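Local coordinates for protein-glutaminase (Chryseobacterium proteolyticum, PDB 3A56) that probably hydrolyses the side-chain amide of glutamine residues in proteins, releasing ammonia, and is seen here as its pro form, at residues A[44-49]-A[152-157]. Sequence-based numbering, arbitrary orientation.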
loop_
_atom_site.group_PDB
_atom_site.type_symbol
_atom_site.label_atom_id
_atom_site.label_comp_id
_atom_site.label_asym_id
_atom_site.label_seq_id
_atom_site.Cartn_x
_atom_site.Cartn_y
_atom_site.Cartn_z
ATOM N N MET A 44 -8.575 -1.344 -3.958
ATOM C CA MET A 44 -8.110 -0.326 -3.032
ATOM C C MET A 44 -7.327 -0.937 -1.860
ATOM O O MET A 44 -7.614 -2.059 -1.415
ATOM C CB MET A 44 -9.287 0.497 -2.503
ATOM C CG MET A 44 -10.260 -0.314 -1.643
ATOM S SD MET A 44 -11.581 0.730 -0.958
ATOM C CE MET A 44 -10.698 1.691 0.250
ATOM N N LEU A 45 -6.333 -0.187 -1.388
ATOM C CA LEU A 45 -5.570 -0.468 -0.167
ATOM C C LEU A 45 -4.589 -1.639 -0.279
ATOM O O LEU A 45 -3.387 -1.464 -0.097
ATOM C CB LEU A 45 -6.488 -0.632 1.053
ATOM C CG LEU A 45 -5.811 -0.508 2.415
ATOM C CD1 LEU A 45 -5.061 0.828 2.558
ATOM C CD2 LEU A 45 -6.862 -0.656 3.506
ATOM N N THR A 46 -5.098 -2.830 -0.581
ATOM C CA THR A 46 -4.198 -3.943 -0.815
ATOM C C THR A 46 -3.364 -3.702 -2.075
ATOM O O THR A 46 -3.867 -3.184 -3.074
ATOM C CB THR A 46 -4.935 -5.287 -0.917
ATOM O OG1 THR A 46 -3.982 -6.306 -1.225
ATOM C CG2 THR A 46 -5.985 -5.253 -2.009
ATOM N N ALA A 47 -2.082 -4.041 -2.008
ATOM C CA ALA A 47 -1.202 -3.911 -3.175
ATOM C C ALA A 47 -1.212 -5.168 -4.043
ATOM O O ALA A 47 -0.515 -5.234 -5.049
ATOM C CB ALA A 47 0.230 -3.587 -2.723
ATOM N N GLN A 48 -1.991 -6.171 -3.657
ATOM C CA GLN A 48 -1.963 -7.435 -4.389
ATOM C C GLN A 48 -2.845 -7.420 -5.616
ATOM O O GLN A 48 -3.901 -6.786 -5.630
ATOM C CB GLN A 48 -2.422 -8.561 -3.481
ATOM C CG GLN A 48 -1.634 -8.593 -2.204
ATOM C CD GLN A 48 -2.224 -9.582 -1.226
ATOM O OE1 GLN A 48 -1.704 -10.667 -1.069
ATOM N NE2 GLN A 48 -3.341 -9.222 -0.599
ATOM N N PHE A 49 -2.408 -8.144 -6.643
ATOM C CA PHE A 49 -3.238 -8.408 -7.804
ATOM C C PHE A 49 -4.073 -9.642 -7.588
ATOM O O PHE A 49 -3.628 -10.611 -6.955
ATOM C CB PHE A 49 -2.381 -8.638 -9.042
ATOM C CG PHE A 49 -1.847 -7.385 -9.659
ATOM C CD1 PHE A 49 -0.481 -7.124 -9.657
ATOM C CD2 PHE A 49 -2.701 -6.478 -10.264
ATOM C CE1 PHE A 49 0.021 -5.976 -10.243
ATOM C CE2 PHE A 49 -2.194 -5.321 -10.854
ATOM C CZ PHE A 49 -0.825 -5.079 -10.837
ATOM N N PRO A 152 7.273 -8.233 2.595
ATOM C CA PRO A 152 6.953 -7.288 1.514
ATOM C C PRO A 152 5.692 -7.646 0.729
ATOM O O PRO A 152 5.280 -6.852 -0.119
ATOM C CB PRO A 152 8.174 -7.402 0.595
ATOM C CG PRO A 152 8.602 -8.828 0.784
ATOM C CD PRO A 152 8.466 -9.032 2.280
ATOM N N VAL A 153 5.085 -8.803 0.988
ATOM C CA VAL A 153 3.909 -9.215 0.221
ATOM C C VAL A 153 2.828 -8.137 0.174
ATOM O O VAL A 153 2.276 -7.827 -0.897
ATOM C CB VAL A 153 3.310 -10.525 0.769
ATOM C CG1 VAL A 153 2.019 -10.864 0.050
ATOM C CG2 VAL A 153 4.317 -11.657 0.610
ATOM N N ASP A 154 2.488 -7.584 1.330
ATOM C CA ASP A 154 1.446 -6.544 1.350
ATOM C C ASP A 154 1.629 -5.689 2.593
ATOM O O ASP A 154 2.497 -5.975 3.411
ATOM C CB ASP A 154 0.059 -7.192 1.336
ATOM C CG ASP A 154 -1.014 -6.301 0.721
ATOM O OD1 ASP A 154 -2.129 -6.797 0.532
ATOM O OD2 ASP A 154 -0.750 -5.115 0.438
ATOM N N GLY A 155 0.808 -4.659 2.738
ATOM C CA GLY A 155 0.855 -3.830 3.926
ATOM C C GLY A 155 1.717 -2.584 3.820
ATOM O O GLY A 155 1.963 -1.929 4.833
ATOM N N CYS A 156 2.147 -2.221 2.610
ATOM C CA CYS A 156 2.991 -1.036 2.446
ATOM C C CYS A 156 2.354 0.191 3.080
ATOM O O CYS A 156 3.049 1.050 3.646
ATOM C CB CYS A 156 3.228 -0.739 0.959
ATOM S SG CYS A 156 1.697 -0.526 -0.004
ATOM N N TYR A 157 1.033 0.261 2.969
ATOM C CA TYR A 157 0.285 1.426 3.425
ATOM C C TYR A 157 0.417 1.574 4.948
ATOM O O TYR A 157 0.618 2.684 5.468
ATOM C CB TYR A 157 -1.178 1.298 2.992
ATOM C CG TYR A 157 -1.827 -0.024 3.349
ATOM C CD1 TYR A 157 -1.744 -1.126 2.494
ATOM C CD2 TYR A 157 -2.537 -0.166 4.529
ATOM C CE1 TYR A 157 -2.354 -2.349 2.828
ATOM C CE2 TYR A 157 -3.149 -1.361 4.866
ATOM C CZ TYR A 157 -3.052 -2.454 4.016
ATOM O OH TYR A 157 -3.667 -3.641 4.343
#
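V153 and Q48 begin the contact between the loop joining strands 38-43 and 49-52, probably part of the pro region, and a helix that begins with C156, consistent with the papain-like fold of clan CA. V153 CG1 lies 3.9 Å from Q48 OE1, which accepts a hydrogen bond from A291 N. D154 comes next, its CG swung away from its own backbone N (chi1 -153°), and its carboxylate grips the ST turn at T46 with both oxygens on their syn sides. T46 OG1 donates to D154 OD1 at 2.6 Å while accepting from Q48 N. A47 N gives D154 OD2 a nearly straight bond of 3.0 Å, and G155 N adds a weak one. An alanine in place of D154 would probably leave T46 OG1 and A47 N without their acceptors and free the turn to shift. C156 touches H197, consistent with a papain-like catalytic pair; A47 CB stands 4.3 Å from C156 SG, probably close to where a substrate glutamine would come. Last, Y157 CG sits between backbone N and carbonyl carbon (chi1 51°), bringing the ring across L45 at about a right angle. L45 CD1 makes a CH-pi contact over one face of the Y157 ring, offset toward the rim, 3.5 Å from its centroid.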